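Local coordinates for DsbA family protein (Salmonella typhimurium, PDB 7JVE), which works as a trimeric thioredoxin-like enzyme with both thiol oxidase and disulfide isomerase activities, encoded in a fimbrial operon, at residues A53-Y58 with R232-P237; Q64-L69 with V220-T225; A85-F90 with I117-P122. All coordinates share one frame; numbering follows the deposited sequence.

Contact 1 (A53-Y58 with R232-P237); sequences AQQQAY and RVTVIP. With EDO (1,2-ethanediol), chain M.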
loop_
_atom_site.group_PDB
_atom_site.type_symbol
_atom_site.label_atom_id
_atom_site.label_comp_id
_atom_site.label_asym_id
_atom_site.label_seq_id
_atom_site.Cartn_x
_atom_site.Cartn_y
_atom_site.Cartn_z
ATOM N N ALA A 53 2.738 -0.608 -22.834
ATOM C CA ALA A 53 4.131 -0.546 -23.261
ATOM C C ALA A 53 4.963 -1.614 -22.560
ATOM O O ALA A 53 5.829 -2.244 -23.181
ATOM C CB ALA A 53 4.697 0.845 -22.991
ATOM N N GLN A 54 4.702 -1.843 -21.276
ATOM C CA GLN A 54 5.421 -2.883 -20.540
ATOM C C GLN A 54 5.152 -4.258 -21.140
ATOM O O GLN A 54 6.083 -5.037 -21.381
ATOM C CB GLN A 54 5.015 -2.858 -19.063
ATOM C CG GLN A 54 5.855 -3.753 -18.169
ATOM C CD GLN A 54 7.134 -3.062 -17.740
ATOM O OE1 GLN A 54 7.744 -2.340 -18.531
ATOM N NE2 GLN A 54 7.528 -3.241 -16.477
ATOM N N GLN A 55 3.870 -4.574 -21.363
ATOM C CA GLN A 55 3.474 -5.855 -21.940
ATOM C C GLN A 55 4.151 -6.080 -23.284
ATOM O O GLN A 55 4.726 -7.146 -23.540
ATOM C CB GLN A 55 1.952 -5.890 -22.096
ATOM C CG GLN A 55 1.307 -7.199 -22.597
ATOM C CD GLN A 55 1.631 -8.438 -21.736
ATOM O OE1 GLN A 55 1.578 -9.564 -22.225
ATOM N NE2 GLN A 55 2.037 -8.219 -20.479
ATOM N N GLN A 56 4.074 -5.089 -24.164
ATOM C CA GLN A 56 4.723 -5.203 -25.459
ATOM C C GLN A 56 6.209 -5.504 -25.311
ATOM O O GLN A 56 6.756 -6.342 -26.042
ATOM C CB GLN A 56 4.504 -3.922 -26.255
ATOM C CG GLN A 56 3.109 -3.850 -26.896
ATOM C CD GLN A 56 2.740 -2.438 -27.375
ATOM O OE1 GLN A 56 3.396 -1.453 -27.012
ATOM N NE2 GLN A 56 1.689 -2.339 -28.201
ATOM N N ALA A 57 6.878 -4.849 -24.359
ATOM C CA ALA A 57 8.317 -5.056 -24.209
ATOM C C ALA A 57 8.622 -6.447 -23.676
ATOM O O ALA A 57 9.616 -7.057 -24.080
ATOM C CB ALA A 57 8.917 -3.995 -23.288
ATOM N N TYR A 58 7.789 -6.948 -22.751
ATOM C CA TYR A 58 7.931 -8.323 -22.268
ATOM C C TYR A 58 7.705 -9.331 -23.386
ATOM O O TYR A 58 8.410 -10.348 -23.466
ATOM C CB TYR A 58 6.952 -8.605 -21.121
ATOM C CG TYR A 58 7.463 -8.243 -19.748
ATOM C CD1 TYR A 58 8.714 -8.690 -19.301
ATOM C CD2 TYR A 58 6.684 -7.478 -18.876
ATOM C CE1 TYR A 58 9.182 -8.376 -18.039
ATOM C CE2 TYR A 58 7.145 -7.159 -17.615
ATOM C CZ TYR A 58 8.382 -7.601 -17.204
ATOM O OH TYR A 58 8.823 -7.264 -15.957
ATOM N N ARG A 232 -0.071 -13.705 -30.126
ATOM C CA ARG A 232 -0.333 -14.997 -29.491
ATOM C C ARG A 232 0.465 -15.223 -28.209
ATOM O O ARG A 232 0.468 -16.344 -27.692
ATOM C CB ARG A 232 -0.058 -16.138 -30.473
ATOM C CG ARG A 232 -0.949 -16.149 -31.716
ATOM C CD ARG A 232 -1.299 -17.572 -32.127
ATOM N NE ARG A 232 -0.209 -18.222 -32.868
ATOM C CZ ARG A 232 -0.071 -19.543 -33.042
ATOM N NH1 ARG A 232 -0.956 -20.400 -32.538
ATOM N NH2 ARG A 232 0.961 -20.015 -33.740
ATOM N N VAL A 233 1.130 -14.202 -27.680
ATOM C CA VAL A 233 1.992 -14.325 -26.505
ATOM C C VAL A 233 1.416 -13.480 -25.377
ATOM O O VAL A 233 0.984 -12.348 -25.601
ATOM C CB VAL A 233 3.426 -13.860 -26.813
ATOM C CG1 VAL A 233 4.324 -14.005 -25.583
ATOM C CG2 VAL A 233 3.987 -14.580 -28.032
ATOM N N THR A 234 1.450 -13.994 -24.159
ATOM C CA THR A 234 0.974 -13.188 -23.046
ATOM C C THR A 234 1.938 -13.373 -21.879
ATOM O O THR A 234 2.316 -14.505 -21.566
ATOM C CB THR A 234 -0.450 -13.588 -22.635
ATOM O OG1 THR A 234 -1.262 -13.724 -23.801
ATOM C CG2 THR A 234 -1.057 -12.458 -21.825
ATOM N N VAL A 235 2.327 -12.275 -21.234
ATOM C CA VAL A 235 3.192 -12.319 -20.059
ATOM C C VAL A 235 2.357 -11.866 -18.871
ATOM O O VAL A 235 1.762 -10.786 -18.902
ATOM C CB VAL A 235 4.446 -11.447 -20.247
ATOM C CG1 VAL A 235 5.236 -11.343 -18.971
ATOM C CG2 VAL A 235 5.324 -12.023 -21.371
ATOM N N ILE A 236 2.292 -12.691 -17.834
ATOM C CA ILE A 236 1.334 -12.465 -16.757
ATOM C C ILE A 236 2.005 -12.523 -15.391
ATOM O O ILE A 236 2.805 -13.436 -15.132
ATOM C CB ILE A 236 0.193 -13.487 -16.831
ATOM C CG1 ILE A 236 -0.314 -13.597 -18.274
ATOM C CG2 ILE A 236 -0.914 -13.133 -15.793
ATOM C CD1 ILE A 236 -1.576 -14.401 -18.445
ATOM N N PRO A 237 1.665 -11.608 -14.474
ATOM C CA PRO A 237 2.199 -11.685 -13.105
ATOM C C PRO A 237 1.925 -13.039 -12.454
ATOM O O PRO A 237 0.920 -13.698 -12.729
ATOM C CB PRO A 237 1.459 -10.556 -12.375
ATOM C CG PRO A 237 1.064 -9.590 -13.485
ATOM C CD PRO A 237 0.710 -10.500 -14.633
HETATM C C1 EDO M . 10.657 -5.391 -19.859
HETATM O O1 EDO M . 11.865 -4.795 -19.377
HETATM C C2 EDO M . 9.498 -4.454 -19.534
HETATM O O2 EDO M . 9.884 -3.077 -19.770
HETATM O O HOH W 1 0.280 -9.798 -24.632
#
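The edge strand 234-237 of the thioredoxin-fold sheet is met by the long helix 37-64, whose Q55 side chain pairs with its backbone, much as an adjacent strand would. With CG anti to the backbone N (chi1 -176°) and the chain bent at chi2, the Q55 amide swings to the strand and pairs with both backbone polar groups of V235. V235 N donates to Q55 OE1 over 3.0 Å in a nearly straight bond (174°), while Q55 NE2 donates to V235 O, also at 3.0 Å, with each donor on a lone pair in the carbonyl plane. Glutamine suits this place because its primary amide carries donor and acceptor side by side, matching the N-H and C=O of V235. Beside it, Y58 and V235 cross at about a right angle: Y58 CB rests 3.8 Å from V235 CG2, and the ring then leads away, its OH bonded to D212 O and to K162 of a second subunit. A 1,2-ethanediol, probably from the crystallisation liquor, lies over one face of that ring and hydrogen-bonds through O2 to Q54 OE1. A water completes the grip on Q55 OE1, donating to it at 2.7 Å and to V233 O at 2.8 Å.

Contact 2 (Q64-L69 with V220-T225); sequences QYRAEL and VVMPQT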
loop_
_atom_site.group_PDB
_atom_site.type_symbol
_atom_site.label_atom_id
_atom_site.label_comp_id
_atom_site.label_asym_id
_atom_site.label_seq_id
_atom_site.Cartn_x
_atom_site.Cartn_y
_atom_site.Cartn_z
ATOM N N GLN A 64 12.460 -13.210 -28.070
ATOM C CA GLN A 64 13.913 -13.308 -28.205
ATOM C C GLN A 64 14.476 -14.532 -27.463
ATOM O O GLN A 64 15.416 -15.179 -27.942
ATOM C CB GLN A 64 14.568 -12.020 -27.711
ATOM C CG GLN A 64 16.078 -12.041 -27.788
ATOM C CD GLN A 64 16.757 -10.834 -27.139
ATOM O OE1 GLN A 64 16.130 -9.806 -26.842
ATOM N NE2 GLN A 64 18.060 -10.959 -26.922
ATOM N N TYR A 65 13.918 -14.880 -26.301
ATOM C CA TYR A 65 14.442 -15.988 -25.508
ATOM C C TYR A 65 13.575 -17.238 -25.609
ATOM O O TYR A 65 13.571 -18.067 -24.702
ATOM C CB TYR A 65 14.631 -15.560 -24.049
ATOM C CG TYR A 65 15.705 -14.492 -23.940
ATOM C CD1 TYR A 65 17.055 -14.822 -23.931
ATOM C CD2 TYR A 65 15.363 -13.147 -23.893
ATOM C CE1 TYR A 65 18.035 -13.837 -23.850
ATOM C CE2 TYR A 65 16.323 -12.161 -23.821
ATOM C CZ TYR A 65 17.657 -12.507 -23.804
ATOM O OH TYR A 65 18.593 -11.505 -23.735
ATOM N N ARG A 66 12.847 -17.395 -26.713
ATOM C CA ARG A 66 11.975 -18.553 -26.880
ATOM C C ARG A 66 12.709 -19.869 -26.604
ATOM O O ARG A 66 12.202 -20.738 -25.884
ATOM C CB ARG A 66 11.386 -18.554 -28.295
ATOM C CG ARG A 66 10.412 -19.701 -28.556
ATOM C CD ARG A 66 9.947 -19.747 -30.017
ATOM N NE ARG A 66 8.491 -19.645 -30.124
ATOM C CZ ARG A 66 7.845 -18.569 -30.561
ATOM N NH1 ARG A 66 8.524 -17.499 -30.944
ATOM N NH2 ARG A 66 6.523 -18.566 -30.620
ATOM N N ALA A 67 13.900 -20.044 -27.182
ATOM C CA ALA A 67 14.561 -21.338 -27.058
ATOM C C ALA A 67 14.856 -21.654 -25.599
ATOM O O ALA A 67 14.646 -22.788 -25.143
ATOM C CB ALA A 67 15.839 -21.385 -27.906
ATOM N N GLU A 68 15.327 -20.663 -24.849
ATOM C CA GLU A 68 15.595 -20.868 -23.437
ATOM C C GLU A 68 14.299 -21.107 -22.672
ATOM O O GLU A 68 14.233 -21.994 -21.814
ATOM C CB GLU A 68 16.345 -19.654 -22.877
ATOM C CG GLU A 68 17.733 -19.495 -23.485
ATOM C CD GLU A 68 17.762 -18.560 -24.713
ATOM O OE1 GLU A 68 18.659 -17.688 -24.771
ATOM O OE2 GLU A 68 16.879 -18.647 -25.597
ATOM N N LEU A 69 13.260 -20.317 -22.965
ATOM C CA LEU A 69 11.981 -20.477 -22.279
ATOM C C LEU A 69 11.421 -21.884 -22.463
ATOM O O LEU A 69 10.812 -22.443 -21.545
ATOM C CB LEU A 69 10.980 -19.442 -22.789
ATOM C CG LEU A 69 11.184 -17.990 -22.341
ATOM C CD1 LEU A 69 10.334 -17.054 -23.182
ATOM C CD2 LEU A 69 10.867 -17.819 -20.868
ATOM N N VAL A 220 4.823 -16.932 -18.763
ATOM C CA VAL A 220 4.881 -16.651 -20.191
ATOM C C VAL A 220 4.069 -17.711 -20.918
ATOM O O VAL A 220 4.352 -18.915 -20.806
ATOM C CB VAL A 220 6.312 -16.631 -20.745
ATOM C CG1 VAL A 220 6.282 -16.062 -22.172
ATOM C CG2 VAL A 220 7.237 -15.839 -19.836
ATOM N N VAL A 221 3.086 -17.261 -21.685
ATOM C CA VAL A 221 2.212 -18.125 -22.463
ATOM C C VAL A 221 2.426 -17.785 -23.935
ATOM O O VAL A 221 2.269 -16.626 -24.338
ATOM C CB VAL A 221 0.746 -17.946 -22.051
ATOM C CG1 VAL A 221 -0.120 -19.025 -22.683
ATOM C CG2 VAL A 221 0.643 -17.941 -20.500
ATOM N N MET A 222 2.782 -18.786 -24.734
ATOM C CA MET A 222 3.234 -18.546 -26.094
ATOM C C MET A 222 3.114 -19.823 -26.907
ATOM O O MET A 222 3.196 -20.926 -26.346
ATOM C CB MET A 222 4.678 -18.039 -26.094
ATOM C CG MET A 222 5.661 -19.071 -25.604
ATOM S SD MET A 222 7.322 -18.432 -25.325
ATOM C CE MET A 222 7.595 -17.415 -26.782
ATOM N N PRO A 223 2.909 -19.713 -28.219
ATOM C CA PRO A 223 3.030 -20.890 -29.085
ATOM C C PRO A 223 4.463 -21.390 -29.079
ATOM O O PRO A 223 5.413 -20.622 -28.931
ATOM C CB PRO A 223 2.632 -20.370 -30.478
ATOM C CG PRO A 223 2.012 -19.020 -30.233
ATOM C CD PRO A 223 2.673 -18.487 -28.999
ATOM N N GLN A 224 4.615 -22.700 -29.253
ATOM C CA GLN A 224 5.952 -23.267 -29.231
ATOM C C GLN A 224 6.650 -23.123 -30.576
ATOM O O GLN A 224 7.874 -22.962 -30.610
ATOM C CB GLN A 224 5.884 -24.733 -28.814
ATOM C CG GLN A 224 5.451 -24.971 -27.363
ATOM C CD GLN A 224 6.130 -26.187 -26.775
ATOM O OE1 GLN A 224 7.112 -26.064 -26.056
ATOM N NE2 GLN A 224 5.630 -27.374 -27.111
ATOM N N THR A 225 5.904 -23.173 -31.683
ATOM C CA THR A 225 6.505 -23.073 -33.008
ATOM C C THR A 225 6.900 -21.631 -33.251
ATOM O O THR A 225 6.110 -20.714 -33.011
ATOM C CB THR A 225 5.529 -23.468 -34.112
ATOM O OG1 THR A 225 4.457 -22.518 -34.123
ATOM C CG2 THR A 225 4.987 -24.877 -33.861
#
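R66, at the start of the short helix 66-69, reaches across to the end of strand 218-223 in the thioredoxin-fold sheet and divides the contact into a packed hydrocarbon part and a polar end. In the packed part, L69 and M222 cross at about a right angle, with L69 CD1 3.9 Å from M222 SD, and L69 CD2 lies more loosely, 4.3 Å from V220 CG2. M222 starts from the crowded position between backbone N and carbonyl carbon (chi1 66°) and bends at chi3, which sets its methyl CE over the centre of one guanidinium face, 4.0 Å from R66 CZ. A flexible, unbranched thioether suits this place, since it can touch both leucine and the flat cation. Toward exposed T225 the strand gives way to a loop. There R66, extended to CD and bent at chi3, meets backbone carbonyls: NH2 donates to P223 O at 2.9 Å (150°), with this oxygen near the guanidinium plane, although the donor stands above the carbonyl plane. The bonds from NE to P223 O and to Q224 O are both weak, and T225 O lies over the other face without a bond to NH2. NH1 turns to D227 O, again weakly. With neutral carbonyls as its acceptors in the contact, the buried arginine probably keeps its charge, stabilised by dipoles rather than by a carboxylate from either segment.

Contact 3 (A85-F90 with I117-P122); sequences AVVMFF and IFKEFP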
loop_
_atom_site.group_PDB
_atom_site.type_symbol
_atom_site.label_atom_id
_atom_site.label_comp_id
_atom_site.label_asym_id
_atom_site.label_seq_id
_atom_site.Cartn_x
_atom_site.Cartn_y
_atom_site.Cartn_z
ATOM N N ALA A 85 2.601 -23.378 -24.835
ATOM C CA ALA A 85 3.341 -23.580 -23.602
ATOM C C ALA A 85 3.037 -22.469 -22.602
ATOM O O ALA A 85 2.783 -21.313 -22.962
ATOM C CB ALA A 85 4.850 -23.648 -23.857
ATOM N N VAL A 86 3.072 -22.850 -21.331
ATOM C CA VAL A 86 2.946 -21.942 -20.201
ATOM C C VAL A 86 4.215 -22.130 -19.397
ATOM O O VAL A 86 4.445 -23.212 -18.849
ATOM C CB VAL A 86 1.702 -22.246 -19.355
ATOM C CG1 VAL A 86 1.656 -21.346 -18.111
ATOM C CG2 VAL A 86 0.455 -22.109 -20.196
ATOM N N VAL A 87 5.055 -21.102 -19.353
ATOM C CA VAL A 87 6.339 -21.149 -18.668
ATOM C C VAL A 87 6.176 -20.424 -17.341
ATOM O O VAL A 87 5.732 -19.272 -17.314
ATOM C CB VAL A 87 7.444 -20.506 -19.526
ATOM C CG1 VAL A 87 8.806 -20.662 -18.863
ATOM C CG2 VAL A 87 7.457 -21.108 -20.909
ATOM N N MET A 88 6.511 -21.089 -16.233
ATOM C CA MET A 88 6.226 -20.533 -14.914
ATOM C C MET A 88 7.513 -20.316 -14.129
ATOM O O MET A 88 8.221 -21.277 -13.800
ATOM C CB MET A 88 5.250 -21.415 -14.127
ATOM C CG MET A 88 3.944 -21.717 -14.862
ATOM S SD MET A 88 3.017 -23.173 -14.298
ATOM C CE MET A 88 4.166 -24.521 -14.610
ATOM N N PHE A 89 7.803 -19.044 -13.846
ATOM C CA PHE A 89 8.871 -18.634 -12.946
ATOM C C PHE A 89 8.310 -18.518 -11.529
ATOM O O PHE A 89 7.384 -17.737 -11.277
ATOM C CB PHE A 89 9.465 -17.308 -13.410
ATOM C CG PHE A 89 10.185 -17.405 -14.726
ATOM C CD1 PHE A 89 9.471 -17.490 -15.915
ATOM C CD2 PHE A 89 11.586 -17.466 -14.764
ATOM C CE1 PHE A 89 10.138 -17.573 -17.137
ATOM C CE2 PHE A 89 12.265 -17.556 -15.968
ATOM C CZ PHE A 89 11.545 -17.609 -17.173
ATOM N N PHE A 90 8.867 -19.298 -10.610
ATOM C CA PHE A 90 8.349 -19.361 -9.259
ATOM C C PHE A 90 9.492 -19.706 -8.314
ATOM O O PHE A 90 10.504 -20.301 -8.709
ATOM C CB PHE A 90 7.233 -20.405 -9.128
ATOM C CG PHE A 90 7.723 -21.800 -9.336
ATOM C CD1 PHE A 90 7.867 -22.312 -10.614
ATOM C CD2 PHE A 90 8.124 -22.575 -8.255
ATOM C CE1 PHE A 90 8.364 -23.586 -10.801
ATOM C CE2 PHE A 90 8.604 -23.847 -8.440
ATOM C CZ PHE A 90 8.724 -24.354 -9.709
ATOM N N ILE A 117 5.871 -25.653 -18.274
ATOM C CA ILE A 117 7.303 -25.678 -18.037
ATOM C C ILE A 117 7.577 -24.967 -16.721
ATOM O O ILE A 117 7.027 -23.893 -16.460
ATOM C CB ILE A 117 8.056 -25.014 -19.208
ATOM C CG1 ILE A 117 7.623 -25.657 -20.537
ATOM C CG2 ILE A 117 9.552 -25.099 -18.997
ATOM C CD1 ILE A 117 8.377 -25.151 -21.766
ATOM N N PHE A 118 8.430 -25.560 -15.897
ATOM C CA PHE A 118 8.686 -25.095 -14.536
ATOM C C PHE A 118 10.073 -24.466 -14.449
ATOM O O PHE A 118 11.086 -25.148 -14.654
ATOM C CB PHE A 118 8.557 -26.263 -13.552
ATOM C CG PHE A 118 7.140 -26.792 -13.424
ATOM C CD1 PHE A 118 6.626 -27.668 -14.366
ATOM C CD2 PHE A 118 6.319 -26.390 -12.365
ATOM C CE1 PHE A 118 5.310 -28.156 -14.258
ATOM C CE2 PHE A 118 5.011 -26.868 -12.241
ATOM C CZ PHE A 118 4.502 -27.747 -13.196
ATOM N N LYS A 119 10.128 -23.181 -14.141
ATOM C CA LYS A 119 11.408 -22.473 -14.010
ATOM C C LYS A 119 11.599 -22.069 -12.547
ATOM O O LYS A 119 11.172 -20.995 -12.131
ATOM C CB LYS A 119 11.455 -21.234 -14.926
ATOM C CG LYS A 119 11.185 -21.532 -16.373
ATOM C CD LYS A 119 12.357 -22.302 -16.982
ATOM C CE LYS A 119 12.393 -22.143 -18.484
ATOM N NZ LYS A 119 13.576 -22.808 -19.087
ATOM N N GLU A 120 12.262 -22.930 -11.777
ATOM C CA GLU A 120 12.564 -22.635 -10.380
ATOM C C GLU A 120 13.682 -21.603 -10.293
ATOM O O GLU A 120 14.709 -21.747 -10.965
ATOM C CB GLU A 120 12.988 -23.912 -9.659
ATOM C CG GLU A 120 11.885 -24.922 -9.509
ATOM C CD GLU A 120 12.380 -26.278 -9.041
ATOM O OE1 GLU A 120 13.144 -26.320 -8.066
ATOM O OE2 GLU A 120 11.976 -27.308 -9.627
ATOM N N PHE A 121 13.490 -20.573 -9.461
ATOM C CA PHE A 121 14.496 -19.539 -9.267
ATOM C C PHE A 121 14.331 -18.921 -7.882
ATOM O O PHE A 121 13.282 -19.079 -7.244
ATOM C CB PHE A 121 14.421 -18.466 -10.376
ATOM C CG PHE A 121 13.335 -17.412 -10.168
ATOM C CD1 PHE A 121 11.997 -17.765 -10.131
ATOM C CD2 PHE A 121 13.661 -16.063 -10.063
ATOM C CE1 PHE A 121 10.983 -16.792 -9.957
ATOM C CE2 PHE A 121 12.664 -15.086 -9.892
ATOM C CZ PHE A 121 11.316 -15.458 -9.832
ATOM N N PRO A 122 15.360 -18.208 -7.378
ATOM C CA PRO A 122 15.286 -17.617 -6.035
ATOM C C PRO A 122 15.020 -16.120 -6.060
ATOM O O PRO A 122 15.786 -15.379 -6.687
ATOM C CB PRO A 122 16.683 -17.893 -5.473
ATOM C CG PRO A 122 17.572 -17.992 -6.723
ATOM C CD PRO A 122 16.701 -18.042 -7.952
#
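Four phenylalanine rings flank the parallel strands 84-90 and 115-120, the two strands of a beta-alpha-beta unit of the thioredoxin fold. On the sheet face that carries M88 and F90, the F118 ring has the M88 methyl over its centre, CE 3.5 Å from the centroid and 13° off the normal, a CH-pi contact within a Met-aromatic pair. The bend of M88 at chi3 brings CE there. At the F118 edge lies F90 CE1, 3.8 Å from F118 CD2. F90 has E120 CA over one face and F118 CB at its edge; its CG takes the crowded position between N and carbonyl carbon (chi1 66°), so the ring leans over the neighbouring strand and CZ comes 3.2 Å from E120 CG. E120 OE2 bonds to Y150 OH, and F90 touches the CxxC segment, whose C94 and C97 form a disulfide. On the other sheet face, K119 CB makes a CH-pi contact over one face of the F89 ring, offset toward its rim, and K119 CG meets V87 CG1 at 3.6 Å. Lysine suits this spot because its long aliphatic part packs in the core while NZ bonds to S74 OG and E68 O. The backbones pair in parallel register: I117 N to V86 O, M88 N to I117 O, K119 N to M88 O at 2.7 Å, then F90 N to K119 O. Beyond them F121 N donates to F90 O at 3.1 Å (156°), while the F121 ring turns back so that F90 N lies at its edge, 3.3 Å from F121 CE1.

All three contacts reach one mixed sheet, and their chemistry follows their place in it. Contact 3 joins two inner strands, is wholly buried and is built from a continuous backbone ladder with aromatic packing. Contact 2 sets helix 66-69 on the adjoining strand 218-223, mixing apolar packing with a buried arginine binding carbonyls where the strand ends, with only T225 exposed. Contact 1 lies at the outermost strand, where a glutamine supplies the pairing and a second subunit comes close. Neighbouring strands tie them together: V220 O probably accepts from V87 N between contacts 2 and 3, and T234 N probably donates to V221 O between contacts 1 and 2. Contacts 1 and 3 do not touch.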